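Local coordinates for protein Dr hemagglutinin structural subunit (Escherichia coli, PDB 1UT1) that mediates adherence of uropathogenic Escherichia coli to the upper urinary tract as a fimbrial adhesin that binds the Dr blood group antigen, at residues Q43-A48 / Q128-P133; V65-D70 / G107-N112. The protein carries 3 engineered substitutions. One frame throughout, in Å; residues are numbered along the deposited sequence. Where two conformers were deposited one is given.

Interaction 1 of 2, residues Q43-A48 / Q128-P133; sequences QLTDAA and QQTNTP
Leu-44 makes the largest contribution to this contact between two loops of the immunoglobulin-like beta sandwich of Dr-family adhesins. Its CB lies 3.5 Å from the carbonyl O of Gln-129. CG sits anti to the carbonyl carbon, chi1 -57°, and still passes within 4.2 Å of that same Gln-129 O. The extended second torsion, chi2 175°, then sends CD1 on to Thr-132. There CD1 is 3.5 Å from both CB and OG1 of Thr-132, and the two side chains cross at about a right angle. The Thr-132 hydroxyl is oriented by its hydrogen bond from OG1 to Gln-129 O, 2.7 Å, in the carbonyl plane and on a lone pair. Thr-132 N also donates to Gln-129 O, which closes a type I beta turn from Gln-129 to Thr-132. The backbone of Leu-44 adds the single hydrogen bond between the segments. Gln-129 N reaches Leu-44 O at 2.8 Å, nearly along the C=O axis. Leu-44 is the centre of an inverse gamma turn, and a type II beta turn follows from Thr-45 to Ala-48. Thr-130 CG2 rests 3.8 Å from Leu-44 O. Gln-128 bends back at chi2, so its OE1 accepts hydrogen bonds from both N and OG1 of Thr-130. Both donors stand above the amide plane. This holds the Thr-130 side chain in its crowded rotamer. Asp-46 OD2 and Gln-129 OE1 accept hydrogen bonds from Gly-127 N and Tyr-91 N, respectively. The 43-48 loop falls in the region predicted to bind receptor. It joins strand 38-40 to strand 49-58, while the 128-133 loop joins strand 118-125 to strand 135-147. Beneath them Leu-44 packs on Leu-22 and Val-24 of strand 16-25, Leu-90 of strand 89-96 and Val-125 of strand 118-125.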
loop_
_atom_site.group_PDB
_atom_site.type_symbol
_atom_site.label_atom_id
_atom_site.label_comp_id
_atom_site.label_asym_id
_atom_site.label_seq_id
_atom_site.Cartn_x
_atom_site.Cartn_y
_atom_site.Cartn_z
ATOM N N GLN A 43 24.762 -2.378 -10.443
ATOM C CA GLN A 43 24.962 -2.829 -9.060
ATOM C C GLN A 43 24.413 -4.242 -8.841
ATOM O O GLN A 43 24.526 -4.796 -7.747
ATOM C CB GLN A 43 24.278 -1.884 -8.091
ATOM C CG GLN A 43 25.011 -0.580 -7.890
ATOM C CD GLN A 43 24.320 0.288 -6.868
ATOM O OE1 GLN A 43 24.684 0.309 -5.679
ATOM N NE2 GLN A 43 23.225 0.881 -7.282
ATOM N N LEU A 44 23.774 -4.792 -9.879
ATOM C CA LEU A 44 23.220 -6.122 -9.814
ATOM C C LEU A 44 24.277 -7.176 -10.111
ATOM O O LEU A 44 24.098 -8.018 -10.969
ATOM C CB LEU A 44 21.997 -6.266 -10.724
ATOM C CG LEU A 44 20.883 -5.236 -10.410
ATOM C CD1 LEU A 44 19.754 -5.386 -11.461
ATOM C CD2 LEU A 44 20.340 -5.477 -9.006
ATOM N N THR A 45 25.366 -7.115 -9.347
ATOM C CA THR A 45 26.469 -8.058 -9.497
ATOM C C THR A 45 26.177 -9.360 -8.739
ATOM O O THR A 45 25.191 -9.467 -7.994
ATOM C CB THR A 45 27.775 -7.435 -9.011
ATOM O OG1 THR A 45 27.660 -7.108 -7.618
ATOM C CG2 THR A 45 28.076 -6.159 -9.812
ATOM N N ASP A 46 26.969 -10.393 -9.019
ATOM C CA ASP A 46 26.717 -11.703 -8.427
ATOM C C ASP A 46 26.770 -11.631 -6.895
ATOM O O ASP A 46 27.712 -11.052 -6.315
ATOM C CB ASP A 46 27.727 -12.717 -8.936
ATOM C CG ASP A 46 27.395 -14.145 -8.512
ATOM O OD1 ASP A 46 28.323 -14.996 -8.549
ATOM O OD2 ASP A 46 26.221 -14.440 -8.218
ATOM N N ALA A 47 25.732 -12.173 -6.264
ATOM C CA ALA A 47 25.566 -12.153 -4.801
ATOM C C ALA A 47 25.256 -10.788 -4.171
ATOM O O ALA A 47 25.286 -10.645 -2.929
ATOM C CB ALA A 47 26.766 -12.854 -4.087
ATOM N N ALA A 48 24.973 -9.769 -4.991
ATOM C CA ALA A 48 24.649 -8.466 -4.428
ATOM C C ALA A 48 23.401 -8.631 -3.575
ATOM O O ALA A 48 22.453 -9.313 -3.973
ATOM C CB ALA A 48 24.417 -7.462 -5.489
ATOM N N GLN A 128 25.515 -12.508 -12.058
ATOM C CA GLN A 128 25.500 -11.087 -12.408
ATOM C C GLN A 128 24.356 -10.834 -13.373
ATOM O O GLN A 128 24.143 -11.602 -14.341
ATOM C CB GLN A 128 26.868 -10.608 -12.963
ATOM C CG GLN A 128 27.163 -11.026 -14.384
ATOM C CD GLN A 128 26.528 -10.074 -15.408
ATOM O OE1 GLN A 128 25.999 -9.028 -15.042
ATOM N NE2 GLN A 128 26.574 -10.451 -16.702
ATOM N N GLN A 129 23.542 -9.825 -13.059
ATOM C CA GLN A 129 22.385 -9.500 -13.906
ATOM C C GLN A 129 22.353 -8.007 -14.207
ATOM O O GLN A 129 21.332 -7.324 -14.025
ATOM C CB GLN A 129 21.082 -10.017 -13.269
ATOM C CG GLN A 129 20.958 -11.541 -13.359
ATOM C CD GLN A 129 19.878 -12.109 -12.441
ATOM O OE1 GLN A 129 18.706 -12.109 -12.784
ATOM N NE2 GLN A 129 20.281 -12.615 -11.278
ATOM N N THR A 130 23.514 -7.503 -14.639
ATOM C CA THR A 130 23.704 -6.085 -14.896
ATOM C C THR A 130 22.970 -5.520 -16.125
ATOM O O THR A 130 23.052 -4.322 -16.395
ATOM C CB THR A 130 25.205 -5.706 -14.959
ATOM O OG1 THR A 130 25.836 -6.434 -16.005
ATOM C CG2 THR A 130 25.904 -5.989 -13.638
ATOM N N ASN A 131 22.257 -6.370 -16.853
ATOM C CA ASN A 131 21.417 -5.918 -17.991
ATOM C C ASN A 131 19.922 -5.944 -17.662
ATOM O O ASN A 131 19.077 -5.844 -18.557
ATOM C CB ASN A 131 21.657 -6.781 -19.237
ATOM C CG ASN A 131 23.021 -6.514 -19.872
ATOM O OD1 ASN A 131 23.499 -5.378 -19.887
ATOM N ND2 ASN A 131 23.676 -7.571 -20.340
ATOM N N THR A 132 19.591 -6.115 -16.385
ATOM C CA THR A 132 18.191 -6.129 -15.969
ATOM C C THR A 132 17.526 -4.825 -16.394
ATOM O O THR A 132 18.057 -3.757 -16.139
ATOM C CB THR A 132 18.099 -6.259 -14.423
ATOM O OG1 THR A 132 18.665 -7.519 -14.041
ATOM C CG2 THR A 132 16.638 -6.178 -13.948
ATOM N N PRO A 133 16.361 -4.902 -17.035
ATOM C CA PRO A 133 15.679 -3.661 -17.452
ATOM C C PRO A 133 15.272 -2.827 -16.223
ATOM O O PRO A 133 14.776 -3.367 -15.221
ATOM C CB PRO A 133 14.420 -4.159 -18.166
ATOM C CG PRO A 133 14.650 -5.579 -18.485
ATOM C CD PRO A 133 15.619 -6.102 -17.442
#

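Interaction 2 of 2, residues V65-D70 / G107-N112; sequences VALKAD and GVFYKN
Four backbone hydrogen bonds join 65-69 to 107-111, an antiparallel strand pairing within the immunoglobulin-like fold. Leu-67 and Phe-109 form the hydrogen-bonded pair at the middle. Phe-109 N reaches Leu-67 O at 2.8 Å, nearly along the C=O axis, and Leu-67 N returns to Phe-109 O from above the carbonyl plane. Lys-111 N to Val-65 O and Ala-69 N to Gly-107 O, just before strand 108-111, complete the ladder. Val-108 CA makes a CA-H...O contact with Leu-67 O. On one face, Ala-66 CB meets Tyr-110 CB at 3.6 Å and Val-108 CG1 at 3.9 Å. Lys-68 crosses Val-108 obliquely, its CD 3.7 Å from Val-108 CG2. The lysine chain bends at chi2 and chi4, and NZ donates a hydrogen bond to Ala-69 O, 3.0 Å. On the other face, Leu-67 CD1 approaches Phe-109 CD2 loosely, at 4.5 Å. The next shell packs against both faces. Tyr-110 stacks on Trp-146, and Phe-11 covers Ala-66, Lys-68 and Val-108. Phe-109 meets the ring of Trp-102, and Leu-67 packs on Val-32 of the second subunit. Outward backbone groups pair with flanking strands: Ala-66 with Gly-144 and Lys-68 with Thr-142 of strand 135-147, Tyr-110 with Thr-103 of strand 102-105. The chemistry is that of a sheet interior: paired backbone polar groups, apolar carbon on both faces, and a Lys-68 ammonium probably stabilised by Ala-69 O.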
loop_
_atom_site.group_PDB
_atom_site.type_symbol
_atom_site.label_atom_id
_atom_site.label_comp_id
_atom_site.label_asym_id
_atom_site.label_seq_id
_atom_site.Cartn_x
_atom_site.Cartn_y
_atom_site.Cartn_z
ATOM N N VAL A 65 9.100 -25.148 9.562
ATOM C CA VAL A 65 8.845 -23.771 9.158
ATOM C C VAL A 65 9.111 -23.636 7.668
ATOM O O VAL A 65 10.084 -24.212 7.145
ATOM C CB VAL A 65 9.747 -22.818 9.965
ATOM C CG1 VAL A 65 9.688 -21.393 9.405
ATOM C CG2 VAL A 65 9.321 -22.850 11.451
ATOM N N ALA A 66 8.320 -22.789 7.009
ATOM C CA ALA A 66 8.398 -22.647 5.562
ATOM C C ALA A 66 7.975 -21.275 5.056
ATOM O O ALA A 66 7.136 -20.599 5.656
ATOM C CB ALA A 66 7.578 -23.716 4.906
ATOM N N LEU A 67 8.553 -20.876 3.929
ATOM C CA LEU A 67 8.174 -19.639 3.279
ATOM C C LEU A 67 7.746 -20.005 1.867
ATOM O O LEU A 67 8.469 -20.728 1.156
ATOM C CB LEU A 67 9.390 -18.705 3.193
ATOM C CG LEU A 67 10.108 -18.468 4.513
ATOM C CD1 LEU A 67 11.419 -17.672 4.219
ATOM C CD2 LEU A 67 9.194 -17.671 5.443
ATOM N N LYS A 68 6.592 -19.517 1.455
ATOM C CA LYS A 68 6.130 -19.799 0.110
ATOM C C LYS A 68 6.214 -18.518 -0.704
ATOM O O LYS A 68 5.652 -17.493 -0.324
ATOM C CB LYS A 68 4.671 -20.308 0.123
ATOM C CG LYS A 68 4.107 -20.489 -1.306
ATOM C CD LYS A 68 3.325 -21.752 -1.414
ATOM C CE LYS A 68 2.910 -22.037 -2.869
ATOM N NZ LYS A 68 3.196 -20.895 -3.780
ATOM N N ALA A 69 6.850 -18.607 -1.863
ATOM C CA ALA A 69 6.905 -17.487 -2.777
ATOM C C ALA A 69 5.566 -17.377 -3.535
ATOM O O ALA A 69 4.918 -18.385 -3.849
ATOM C CB ALA A 69 8.054 -17.682 -3.761
ATOM N N ASP A 70 5.182 -16.163 -3.864
ATOM C CA ASP A 70 4.024 -15.961 -4.726
ATOM C C ASP A 70 4.247 -16.739 -6.027
ATOM O O ASP A 70 5.374 -16.911 -6.483
ATOM C CB ASP A 70 3.886 -14.487 -5.059
ATOM C CG ASP A 70 2.894 -13.753 -4.133
ATOM O OD1 ASP A 70 2.565 -14.271 -3.036
ATOM O OD2 ASP A 70 2.533 -12.599 -4.461
ATOM N N GLY A 107 8.543 -23.579 -5.231
ATOM C CA GLY A 107 8.145 -22.259 -4.715
ATOM C C GLY A 107 8.156 -22.170 -3.186
ATOM O O GLY A 107 8.014 -21.082 -2.630
ATOM N N VAL A 108 8.336 -23.310 -2.517
ATOM C CA VAL A 108 8.394 -23.327 -1.065
ATOM C C VAL A 108 9.833 -23.525 -0.598
ATOM O O VAL A 108 10.557 -24.409 -1.096
ATOM C CB VAL A 108 7.482 -24.447 -0.467
ATOM C CG1 VAL A 108 7.553 -24.431 1.092
ATOM C CG2 VAL A 108 6.006 -24.272 -0.983
ATOM N N PHE A 109 10.262 -22.686 0.338
ATOM C CA PHE A 109 11.591 -22.795 0.920
ATOM C C PHE A 109 11.353 -23.200 2.370
ATOM O O PHE A 109 10.804 -22.422 3.156
ATOM C CB PHE A 109 12.293 -21.424 0.807
ATOM C CG PHE A 109 13.738 -21.428 1.246
ATOM C CD1 PHE A 109 14.732 -22.013 0.433
ATOM C CD2 PHE A 109 14.122 -20.807 2.460
ATOM C CE1 PHE A 109 16.096 -22.003 0.852
ATOM C CE2 PHE A 109 15.460 -20.795 2.864
ATOM C CZ PHE A 109 16.448 -21.330 2.021
ATOM N N TYR A 110 11.603 -24.474 2.683
ATOM C CA TYR A 110 11.237 -25.009 4.003
ATOM C C TYR A 110 12.437 -25.537 4.758
ATOM O O TYR A 110 13.416 -25.978 4.145
ATOM C CB TYR A 110 10.149 -26.093 3.891
ATOM C CG TYR A 110 10.634 -27.408 3.260
ATOM C CD1 TYR A 110 10.404 -27.679 1.907
ATOM C CD2 TYR A 110 11.205 -28.417 4.044
ATOM C CE1 TYR A 110 10.799 -28.904 1.336
ATOM C CE2 TYR A 110 11.621 -29.630 3.473
ATOM C CZ TYR A 110 11.370 -29.876 2.131
ATOM O OH TYR A 110 11.777 -31.063 1.556
ATOM N N LYS A 111 12.360 -25.499 6.085
ATOM C CA LYS A 111 13.471 -25.895 6.932
ATOM C C LYS A 111 13.513 -27.417 7.054
ATOM O O LYS A 111 12.464 -28.075 7.075
ATOM C CB LYS A 111 13.348 -25.233 8.319
ATOM C CG LYS A 111 14.617 -25.361 9.162
ATOM C CD LYS A 111 14.497 -24.572 10.464
ATOM C CE LYS A 111 15.847 -24.430 11.162
ATOM N NZ LYS A 111 16.465 -25.753 11.438
ATOM N N ASN A 112 14.711 -27.983 7.000
ATOM C CA ASN A 112 14.822 -29.459 6.952
ATOM C C ASN A 112 14.388 -30.177 8.238
ATOM O O ASN A 112 14.167 -31.386 8.208
ATOM C CB ASN A 112 16.249 -29.896 6.586
ATOM C CG ASN A 112 16.609 -29.585 5.169
ATOM O OD1 ASN A 112 17.703 -29.910 4.725
ATOM N ND2 ASN A 112 15.703 -28.952 4.441
#

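In the fold
Interactions 1 and 2 lie on opposite sides of the chain's centre. Their centres are 24 Å apart, and their nearest atoms stay about 15 Å from each other. Along the chain the order is 43-48, 65-70, 107-112, 128-133, so both segments of interaction 2 fall between those of interaction 1. Interaction 1 joins two loops, whereas interaction 2 pairs two inner strands, part of which also packs against a second subunit. Strand 135-147 connects them: it follows the 128-133 loop and then pairs with strand 64-69. The all-beta fold thus places loop 43-48, in the predicted receptor-binding region, and this strand pair at opposite sides of the subunit.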